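Yeast glycogen phosphorylase (PDB 1YGP) is a pyridoxal-5'-phosphate-containing carbohydrate phosphorylase of the GT-B clan, assembled here from two copies of the chain. Local coordinates at residues Tyr187-Glu192 with Ser310-Leu315; Val260-Pro265 with Leu279-Pro284. All blocks are in the same frame, centred on the assembly; numbering follows the deposited sequence.

Contact 1 of 2, residues Tyr187-Glu192 with Ser310-Leu315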
# COMPACT_ATOMS: atom_id res chain seq x y z
N TYR A 187 6.43 -21.21 -0.52
CA TYR A 187 7.07 -19.96 -0.86
C TYR A 187 6.51 -19.56 -2.20
O TYR A 187 6.40 -20.43 -3.08
CB TYR A 187 8.58 -20.10 -1.03
CG TYR A 187 9.37 -20.09 0.26
CD1 TYR A 187 9.73 -18.89 0.87
CD2 TYR A 187 9.72 -21.30 0.85
CE1 TYR A 187 10.42 -18.90 2.08
CE2 TYR A 187 10.41 -21.33 2.05
CZ TYR A 187 10.75 -20.13 2.66
OH TYR A 187 11.44 -20.16 3.85
N GLY A 188 6.23 -18.27 -2.43
CA GLY A 188 5.68 -17.80 -3.70
C GLY A 188 5.90 -16.31 -3.89
O GLY A 188 6.80 -15.72 -3.27
N LEU A 189 5.09 -15.64 -4.73
CA LEU A 189 5.26 -14.22 -5.00
C LEU A 189 4.00 -13.46 -4.62
O LEU A 189 2.90 -14.00 -4.66
CB LEU A 189 5.56 -14.02 -6.45
CG LEU A 189 6.88 -14.56 -6.94
CD1 LEU A 189 6.85 -14.86 -8.43
CD2 LEU A 189 7.94 -13.55 -6.57
N ARG A 190 4.09 -12.21 -4.21
CA ARG A 190 2.94 -11.48 -3.78
C ARG A 190 2.61 -10.59 -4.96
O ARG A 190 3.13 -9.48 -5.08
CB ARG A 190 3.31 -10.67 -2.55
CG ARG A 190 2.10 -10.26 -1.77
CD ARG A 190 2.53 -9.33 -0.65
NE ARG A 190 2.69 -7.98 -1.16
CZ ARG A 190 1.96 -6.96 -0.70
NH1 ARG A 190 1.05 -7.09 0.25
NH2 ARG A 190 2.16 -5.78 -1.25
N TYR A 191 1.79 -11.06 -5.89
CA TYR A 191 1.44 -10.27 -7.05
C TYR A 191 0.61 -9.06 -6.64
O TYR A 191 -0.38 -9.25 -5.92
CB TYR A 191 0.67 -11.14 -7.99
CG TYR A 191 1.51 -12.33 -8.42
CD1 TYR A 191 2.52 -12.17 -9.35
CD2 TYR A 191 1.28 -13.58 -7.86
CE1 TYR A 191 3.29 -13.26 -9.73
CE2 TYR A 191 2.05 -14.68 -8.23
CZ TYR A 191 3.05 -14.51 -9.16
OH TYR A 191 3.83 -15.59 -9.54
N GLU A 192 0.95 -7.82 -7.03
CA GLU A 192 0.09 -6.68 -6.68
C GLU A 192 -1.23 -6.71 -7.40
O GLU A 192 -2.28 -6.35 -6.86
CB GLU A 192 0.64 -5.32 -7.06
CG GLU A 192 1.84 -4.79 -6.31
CD GLU A 192 1.58 -4.57 -4.84
OE1 GLU A 192 0.96 -3.56 -4.48
OE2 GLU A 192 2.01 -5.43 -4.06
N SER A 310 8.39 -4.36 -11.28
CA SER A 310 7.91 -5.16 -12.39
C SER A 310 7.87 -6.62 -11.98
O SER A 310 6.89 -7.33 -12.24
CB SER A 310 8.81 -5.09 -13.58
OG SER A 310 9.23 -3.77 -13.82
N ILE A 311 8.89 -7.08 -11.26
CA ILE A 311 9.02 -8.47 -10.87
C ILE A 311 7.85 -8.99 -10.06
O ILE A 311 7.53 -10.17 -10.19
CB ILE A 311 10.32 -8.65 -10.08
CG1 ILE A 311 11.51 -8.08 -10.82
CG2 ILE A 311 10.57 -10.13 -9.88
CD1 ILE A 311 12.68 -7.92 -9.85
N THR A 312 7.17 -8.24 -9.18
CA THR A 312 6.00 -8.82 -8.54
C THR A 312 4.73 -8.08 -8.91
O THR A 312 3.69 -8.23 -8.26
CB THR A 312 6.22 -8.83 -7.03
OG1 THR A 312 6.72 -7.55 -6.69
CG2 THR A 312 7.20 -9.88 -6.56
N ALA A 313 4.72 -7.29 -9.99
CA ALA A 313 3.50 -6.62 -10.38
C ALA A 313 2.39 -7.52 -10.88
O ALA A 313 1.27 -7.38 -10.39
CB ALA A 313 3.72 -5.63 -11.49
N VAL A 314 2.64 -8.48 -11.79
CA VAL A 314 1.60 -9.27 -12.46
C VAL A 314 2.01 -10.73 -12.64
O VAL A 314 3.17 -11.05 -12.89
CB VAL A 314 1.33 -8.51 -13.80
CG1 VAL A 314 1.18 -9.34 -15.06
CG2 VAL A 314 -0.00 -7.85 -13.59
N LEU A 315 1.06 -11.63 -12.48
CA LEU A 315 1.29 -13.06 -12.63
C LEU A 315 1.31 -13.47 -14.10
O LEU A 315 0.55 -12.94 -14.90
CB LEU A 315 0.18 -13.75 -11.86
CG LEU A 315 -0.21 -15.19 -12.03
CD1 LEU A 315 0.92 -16.15 -11.79
CD2 LEU A 315 -1.29 -15.43 -11.01

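Contact 2 of 2, residues Val260-Pro265 with Leu279-Pro284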
# COMPACT_ATOMS: atom_id res chain seq x y z
N VAL A 260 11.33 -8.74 0.08
CA VAL A 260 10.84 -8.52 1.42
C VAL A 260 9.74 -9.55 1.56
O VAL A 260 8.91 -9.69 0.64
CB VAL A 260 10.32 -7.07 1.50
CG1 VAL A 260 9.60 -6.77 2.80
CG2 VAL A 260 11.53 -6.16 1.37
N ALA A 261 9.75 -10.30 2.67
CA ALA A 261 8.75 -11.32 2.94
C ALA A 261 7.47 -10.80 3.54
O ALA A 261 7.46 -9.77 4.25
CB ALA A 261 9.30 -12.34 3.91
N TYR A 262 6.38 -11.50 3.23
CA TYR A 262 5.05 -11.28 3.79
C TYR A 262 4.56 -12.66 4.19
O TYR A 262 4.58 -13.62 3.40
CB TYR A 262 4.11 -10.70 2.76
CG TYR A 262 4.31 -9.22 2.48
CD1 TYR A 262 5.45 -8.80 1.78
CD2 TYR A 262 3.38 -8.27 2.92
CE1 TYR A 262 5.66 -7.45 1.51
CE2 TYR A 262 3.59 -6.91 2.65
CZ TYR A 262 4.73 -6.51 1.95
OH TYR A 262 4.97 -5.19 1.67
N ASP A 263 4.20 -12.82 5.45
CA ASP A 263 3.71 -14.06 5.99
C ASP A 263 2.20 -14.19 6.09
O ASP A 263 1.47 -13.35 6.64
CB ASP A 263 4.34 -14.23 7.35
CG ASP A 263 5.78 -14.71 7.30
OD1 ASP A 263 6.19 -15.30 6.31
OD2 ASP A 263 6.51 -14.52 8.26
N PHE A 264 1.71 -15.28 5.55
CA PHE A 264 0.30 -15.56 5.58
C PHE A 264 0.17 -16.78 6.49
O PHE A 264 0.78 -17.81 6.17
CB PHE A 264 -0.15 -15.83 4.12
CG PHE A 264 -1.62 -16.19 4.04
CD1 PHE A 264 -2.02 -17.53 4.18
CD2 PHE A 264 -2.57 -15.19 3.89
CE1 PHE A 264 -3.38 -17.85 4.19
CE2 PHE A 264 -3.93 -15.52 3.90
CZ PHE A 264 -4.33 -16.85 4.05
N PRO A 265 -0.52 -16.74 7.63
CA PRO A 265 -0.74 -17.89 8.49
C PRO A 265 -1.69 -18.91 7.83
O PRO A 265 -2.61 -18.50 7.13
CB PRO A 265 -1.24 -17.24 9.77
CG PRO A 265 -2.02 -16.05 9.29
CD PRO A 265 -1.15 -15.54 8.16
N LEU A 279 5.47 -15.11 1.06
CA LEU A 279 5.40 -14.59 -0.29
C LEU A 279 6.42 -13.45 -0.35
O LEU A 279 6.69 -12.83 0.68
CB LEU A 279 3.97 -14.11 -0.54
CG LEU A 279 2.85 -15.05 -0.13
CD1 LEU A 279 1.70 -14.23 0.37
CD2 LEU A 279 2.46 -15.95 -1.28
N TRP A 280 7.02 -13.17 -1.50
CA TRP A 280 8.01 -12.14 -1.63
C TRP A 280 7.47 -11.01 -2.47
O TRP A 280 6.77 -11.24 -3.45
CB TRP A 280 9.27 -12.67 -2.32
CG TRP A 280 9.92 -13.84 -1.61
CD1 TRP A 280 9.78 -15.15 -2.03
CD2 TRP A 280 10.64 -13.73 -0.45
NE1 TRP A 280 10.40 -15.87 -1.12
CE2 TRP A 280 10.92 -15.08 -0.16
CE3 TRP A 280 11.07 -12.70 0.40
CZ2 TRP A 280 11.63 -15.39 1.00
CZ3 TRP A 280 11.78 -13.03 1.55
CH2 TRP A 280 12.06 -14.36 1.85
N GLN A 281 7.81 -9.77 -2.12
CA GLN A 281 7.51 -8.57 -2.88
C GLN A 281 8.85 -8.03 -3.33
O GLN A 281 9.77 -8.05 -2.49
CB GLN A 281 6.85 -7.56 -2.00
CG GLN A 281 6.79 -6.15 -2.55
CD GLN A 281 5.99 -5.29 -1.61
OE1 GLN A 281 4.81 -5.09 -1.85
NE2 GLN A 281 6.52 -4.77 -0.51
N ALA A 282 9.03 -7.55 -4.57
CA ALA A 282 10.33 -7.04 -4.97
C ALA A 282 10.43 -5.57 -4.66
O ALA A 282 9.46 -4.85 -4.92
CB ALA A 282 10.57 -7.15 -6.45
N ARG A 283 11.54 -5.08 -4.11
CA ARG A 283 11.71 -3.66 -3.80
C ARG A 283 13.04 -3.21 -4.37
O ARG A 283 13.90 -4.06 -4.60
CB ARG A 283 11.68 -3.45 -2.30
CG ARG A 283 10.24 -3.58 -1.77
CD ARG A 283 10.21 -3.14 -0.32
NE ARG A 283 9.00 -3.52 0.39
CZ ARG A 283 8.93 -3.54 1.74
NH1 ARG A 283 9.98 -3.21 2.50
NH2 ARG A 283 7.82 -3.97 2.34
N PRO A 284 13.24 -1.94 -4.77
CA PRO A 284 14.49 -1.38 -5.26
C PRO A 284 15.53 -1.25 -4.16
O PRO A 284 15.17 -1.15 -2.98
CB PRO A 284 14.11 -0.06 -5.82
CG PRO A 284 13.00 0.35 -4.88
CD PRO A 284 12.20 -0.92 -4.81

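Contact 1 of 2, residues Tyr187-Glu192 with Ser310-Leu315
Thr312 reaches Leu189 methyl to methyl, its CG2 lying 3.7 Å from Leu189 CD2 as the two side chains cross obliquely. With chi1 at 47°, Thr312 OG1 sits between its own backbone N and carbonyl carbon, where it accepts the backbone N-H of Ala282 on the neighbouring strand. The carbonyl of Thr312 turns to the other segment and takes the N-H of Glu192, N to O 3.0 Å with 153° at the hydrogen, the donor nearly in line with the C=O bond. The same oxygen also meets the CA-H of Tyr191, CA to O 3.3 Å. In this way the C-terminal part of helix 303-313 meets the chain just past strand 184-189, an inner strand of the mixed sheet in this GT-B phosphorylase. Ala313 turns its methyl away from the other segment, while its backbone is hydrogen-bonded to that of Tyr193. At Val314 the carbonyl carbon comes obliquely to Tyr191, 3.6 Å from CD1, and the side chain packs on Phe293 of the second subunit. Leu315 then lies over the phenol ring of Tyr191: its CB stands 3.7 Å from the ring centroid, almost straight over the ring centre, a CH-pi contact. Leu189 CB covers the opposite face toward the rim, so the ring is sandwiched between two aliphatic groups. Leu315 CG is anti to the backbone N, and chi2 of 57° then puts CD1 3.7 Å from Tyr191 OH, a hydroxyl hydrogen-bonded to the carbonyl of Leu104. The Leu315 side chain is about 11 Å from the pyridoxal-5'-phosphate.

Contact 2 of 2, residues Val260-Pro265 with Leu279-Pro284
Arg283 NH2 donates to Tyr262 OH, N to O 3.2 Å with 150° at the hydrogen, and forms a salt bridge with Glu222 on strand 221-232. The hydroxyl lies in the guanidinium plane, while the Tyr262 ring stands almost perpendicular to that plane, 86° from it. Val260 CG1, held anti to its backbone N (chi1 172°), comes over one guanidinium face, 3.3 Å from Arg283 NH2. Beneath these side chains runs the antiparallel ladder of the hairpin made by strands 255-267 and 274-284. Val260 with Gln281 and Tyr262 with Leu279 are hydrogen-bonded pairs; the bond from Leu279 N to Tyr262 O measures 2.9 Å. Between them, Ala261 with Trp280 is a non-hydrogen-bonded pair whose side chains leave from the other face of the sheet. There Ala261 CB meets the six-membered part of the indole obliquely, 3.5 Å from CZ3, while Trp280 NE1 is hydrogen-bonded to Ser339 OG of helix 322-350. Ala261 and the indole thus meet by apolar packing, whereas the Val260 and Tyr262 side gathers Arg283 and a tyrosine whose ring also receives Arg190 in a cation-pi contact; the charge of Arg283 is probably balanced in part by Glu222, that of Arg190 by Glu220 and Glu192.

Both contacts are largely buried and belong to the same mixed sheet, in which strands 184-189 and 274-284 are neighbours. They meet directly: Arg190 N lies 2.9 Å from Trp280 O and Gly188 O 3.1 Å from Trp280 N, both probable hydrogen bonds. Contact 2 lies within one hairpin, its two strands tied by a regular ladder of backbone bonds near the antiparallel edge of the sheet. Contact 1 joins parts much farther apart in sequence, a strand end and a helix end, with a single backbone hydrogen bond and mainly aliphatic packing about an aromatic ring. Each touches the second subunit through one residue, Val314 in contact 1 and Arg283 in contact 2.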